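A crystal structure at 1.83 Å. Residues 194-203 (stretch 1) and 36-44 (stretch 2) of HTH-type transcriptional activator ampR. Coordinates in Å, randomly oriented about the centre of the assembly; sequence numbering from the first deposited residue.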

# COMPACT_ATOMS: atom_id res chain seq x y z
N PRO A 194 -21.35 10.69 -19.39
CA PRO A 194 -21.29 9.54 -20.31
C PRO A 194 -20.04 8.69 -20.10
O PRO A 194 -20.11 7.47 -20.20
CB PRO A 194 -21.25 10.20 -21.69
CG PRO A 194 -21.82 11.55 -21.50
CD PRO A 194 -21.52 11.97 -20.10
N ALA A 195 -18.91 9.34 -19.84
CA ALA A 195 -17.65 8.62 -19.62
C ALA A 195 -17.77 7.71 -18.40
O ALA A 195 -17.29 6.58 -18.42
CB ALA A 195 -16.51 9.60 -19.44
N MSE A 196 -18.42 8.20 -17.35
CA MSE A 196 -18.65 7.39 -16.16
C MSE A 196 -19.54 6.19 -16.47
O MSE A 196 -19.22 5.06 -16.09
CB MSE A 196 -19.25 8.24 -15.03
CG MSE A 196 -18.27 9.29 -14.51
SE MSE A 196 -19.18 10.69 -13.44
CE MSE A 196 -19.82 9.56 -11.97
N ARG A 197 -20.64 6.41 -17.19
CA ARG A 197 -21.54 5.31 -17.51
C ARG A 197 -20.80 4.26 -18.31
O ARG A 197 -20.99 3.06 -18.11
CB ARG A 197 -22.78 5.81 -18.28
CG ARG A 197 -23.80 6.54 -17.41
CD ARG A 197 -25.09 6.89 -18.21
NE ARG A 197 -24.86 8.00 -19.13
CZ ARG A 197 -24.95 9.28 -18.79
NH1 ARG A 197 -25.28 9.60 -17.55
NH2 ARG A 197 -24.71 10.24 -19.67
N GLU A 198 -19.97 4.71 -19.24
CA GLU A 198 -19.22 3.79 -20.09
C GLU A 198 -18.19 2.99 -19.32
O GLU A 198 -18.08 1.77 -19.49
CB GLU A 198 -18.60 4.55 -21.26
CG GLU A 198 -19.67 4.93 -22.29
CD GLU A 198 -19.19 5.86 -23.38
OE1 GLU A 198 -18.09 6.43 -23.25
OE2 GLU A 198 -19.94 6.03 -24.36
N PHE A 199 -17.44 3.67 -18.46
CA PHE A 199 -16.48 2.96 -17.62
C PHE A 199 -17.17 1.93 -16.72
O PHE A 199 -16.71 0.80 -16.60
CB PHE A 199 -15.65 3.93 -16.79
CG PHE A 199 -14.66 3.25 -15.89
CD1 PHE A 199 -15.02 2.90 -14.60
CD2 PHE A 199 -13.40 2.92 -16.35
CE1 PHE A 199 -14.11 2.26 -13.76
CE2 PHE A 199 -12.49 2.27 -15.52
CZ PHE A 199 -12.85 1.95 -14.22
N SER A 200 -18.26 2.32 -16.07
CA SER A 200 -18.99 1.41 -15.19
C SER A 200 -19.51 0.20 -15.93
O SER A 200 -19.41 -0.93 -15.44
CB SER A 200 -20.19 2.10 -14.54
OG SER A 200 -19.75 3.09 -13.65
N ARG A 201 -20.09 0.43 -17.11
CA ARG A 201 -20.60 -0.67 -17.91
C ARG A 201 -19.47 -1.60 -18.34
O ARG A 201 -19.61 -2.83 -18.29
CB ARG A 201 -21.35 -0.17 -19.15
CG ARG A 201 -22.67 0.53 -18.85
CD ARG A 201 -23.60 0.55 -20.08
NE ARG A 201 -22.96 1.14 -21.26
CZ ARG A 201 -23.21 2.37 -21.72
NH1 ARG A 201 -24.09 3.16 -21.10
NH2 ARG A 201 -22.58 2.81 -22.80
N TRP A 202 -18.35 -1.02 -18.76
CA TRP A 202 -17.21 -1.82 -19.18
C TRP A 202 -16.71 -2.71 -18.04
O TRP A 202 -16.45 -3.90 -18.23
CB TRP A 202 -16.06 -0.94 -19.66
CG TRP A 202 -14.78 -1.71 -19.73
CD1 TRP A 202 -14.40 -2.57 -20.72
CD2 TRP A 202 -13.72 -1.71 -18.76
NE1 TRP A 202 -13.17 -3.11 -20.43
CE2 TRP A 202 -12.73 -2.60 -19.23
CE3 TRP A 202 -13.52 -1.05 -17.54
CZ2 TRP A 202 -11.55 -2.84 -18.52
CZ3 TRP A 202 -12.34 -1.29 -16.84
CH2 TRP A 202 -11.38 -2.18 -17.33
N LEU A 203 -16.55 -2.12 -16.86
CA LEU A 203 -15.94 -2.84 -15.74
C LEU A 203 -16.84 -3.97 -15.22
O LEU A 203 -16.40 -5.11 -15.08
CB LEU A 203 -15.57 -1.86 -14.61
CG LEU A 203 -14.83 -2.46 -13.40
CD1 LEU A 203 -13.64 -3.31 -13.84
CD2 LEU A 203 -14.39 -1.34 -12.47
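Stretch 2 36-44: RSYPHIDLH

Stretch 2 meets the helix formed by residues 194-203 through three apolar side-chain pairs, with Glu 198 and Tyr 38 contributing the most covered area. Ile 41 points toward the helix with chi1 in m and chi2 in t, which places its CD1 4.0 Å from Ala 195 CB and 3.8 Å from Ala 195 O. The CA atoms of Ala 195 and Ile 41 are 6.4 Å apart, the closest pair in the register. Two residues along the strand, Leu 43 also points toward the helix, and its CD2 lies 4.1 Å from Phe 199 CE2; the CA-to-CB bond of Phe 199 points away, but the ring end returns to the contact. Asp 42, between them, is out of reach, consistent with strand alternation. Residues 37-41 run back against the helix direction, from the Trp 202 end to the Ala 195 end, after which strand 41-44 crosses the helix at -75°, the axes approaching to 9.8 Å.

The chain reaches this strand from the end of a helix. Tyr 38 is the first residue to leave helical phi/psi, at -139/66, and it opens a type I turn to Ile 41, closed by the backbone hydrogen bond from Ile 41 N to Tyr 38 O (3.2 Å). The Tyr 38 ring packs against Glu 198 and Trp 202, one turn apart: Glu 198 CB sits over one face, 4.0 Å from the ring centroid in a CH-pi contact, while Trp 202 CB approaches Tyr 38 CE1 at 3.9 Å. Beyond it, Ser 37 OG is 4.3 Å from Trp 202 CD1.

Toward the polar edge, His 40 NE2 donates a hydrogen bond to Glu 198 OE1 (2.9 Å, 151°), the carboxylate oxygen meeting the imidazole near its plane. Farther along the helix, the oxygen of water 1 lies 3.1 Å from Tyr 38 OH and 3.2 Å from Arg 201 NH2, from which it accepts a hydrogen bond.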

# COMPACT_ATOMS: atom_id res chain seq x y z
N ARG A 36 -9.00 -0.22 -25.23
CA ARG A 36 -9.50 -0.78 -26.49
C ARG A 36 -10.96 -0.40 -26.75
O ARG A 36 -11.31 0.00 -27.86
CB ARG A 36 -9.36 -2.31 -26.50
CG ARG A 36 -10.00 -2.96 -27.73
CD ARG A 36 -9.91 -4.48 -27.71
NE ARG A 36 -10.48 -5.03 -28.94
CZ ARG A 36 -11.75 -5.38 -29.08
NH1 ARG A 36 -12.60 -5.26 -28.07
NH2 ARG A 36 -12.18 -5.86 -30.25
N SER A 37 -11.80 -0.53 -25.74
CA SER A 37 -13.23 -0.27 -25.92
C SER A 37 -13.61 1.21 -25.95
O SER A 37 -14.57 1.58 -26.61
CB SER A 37 -14.05 -0.97 -24.83
OG SER A 37 -14.00 -2.37 -24.99
N TYR A 38 -12.88 2.05 -25.22
CA TYR A 38 -13.26 3.46 -25.10
C TYR A 38 -12.06 4.38 -25.18
O TYR A 38 -11.71 5.05 -24.21
CB TYR A 38 -14.01 3.70 -23.79
CG TYR A 38 -15.30 2.93 -23.70
CD1 TYR A 38 -15.37 1.72 -23.02
CD2 TYR A 38 -16.45 3.40 -24.33
CE1 TYR A 38 -16.55 1.01 -22.95
CE2 TYR A 38 -17.63 2.69 -24.27
CZ TYR A 38 -17.68 1.50 -23.58
OH TYR A 38 -18.86 0.81 -23.53
N PRO A 39 -11.41 4.43 -26.35
CA PRO A 39 -10.19 5.23 -26.52
C PRO A 39 -10.43 6.72 -26.33
O PRO A 39 -9.47 7.47 -26.16
CB PRO A 39 -9.79 4.95 -27.97
CG PRO A 39 -11.06 4.52 -28.63
CD PRO A 39 -11.79 3.74 -27.60
N HIS A 40 -11.69 7.15 -26.36
CA HIS A 40 -12.03 8.57 -26.27
C HIS A 40 -12.08 9.08 -24.84
O HIS A 40 -12.33 10.26 -24.61
CB HIS A 40 -13.38 8.83 -26.94
CG HIS A 40 -14.50 8.03 -26.36
ND1 HIS A 40 -14.67 6.68 -26.62
CD2 HIS A 40 -15.51 8.38 -25.52
CE1 HIS A 40 -15.74 6.24 -25.97
NE2 HIS A 40 -16.26 7.25 -25.29
N ILE A 41 -11.85 8.20 -23.87
CA ILE A 41 -11.91 8.60 -22.47
C ILE A 41 -10.50 8.80 -21.90
O ILE A 41 -9.64 7.94 -22.05
CB ILE A 41 -12.72 7.59 -21.62
CG1 ILE A 41 -14.18 7.61 -22.07
CG2 ILE A 41 -12.60 7.92 -20.14
CD1 ILE A 41 -15.03 6.53 -21.46
N ASP A 42 -10.29 9.95 -21.27
CA ASP A 42 -9.02 10.31 -20.64
C ASP A 42 -9.14 9.92 -19.17
O ASP A 42 -9.70 10.65 -18.35
CB ASP A 42 -8.77 11.80 -20.82
CG ASP A 42 -7.53 12.30 -20.08
OD1 ASP A 42 -6.68 11.47 -19.69
OD2 ASP A 42 -7.43 13.53 -19.88
N LEU A 43 -8.62 8.74 -18.85
CA LEU A 43 -8.81 8.16 -17.53
C LEU A 43 -7.67 8.58 -16.59
O LEU A 43 -6.51 8.29 -16.86
CB LEU A 43 -8.86 6.64 -17.65
CG LEU A 43 -9.03 5.84 -16.36
CD1 LEU A 43 -10.28 6.29 -15.63
CD2 LEU A 43 -9.10 4.35 -16.69
N HIS A 44 -8.03 9.26 -15.51
CA HIS A 44 -7.06 9.67 -14.49
C HIS A 44 -7.23 8.78 -13.27
O HIS A 44 -8.20 8.92 -12.53
CB HIS A 44 -7.31 11.12 -14.08
CG HIS A 44 -7.03 12.11 -15.17
ND1 HIS A 44 -6.10 13.11 -15.03
CD2 HIS A 44 -7.55 12.24 -16.41
CE1 HIS A 44 -6.06 13.82 -16.14
NE2 HIS A 44 -6.94 13.31 -17.00
O HOH W 1 -21.10 1.82 -25.49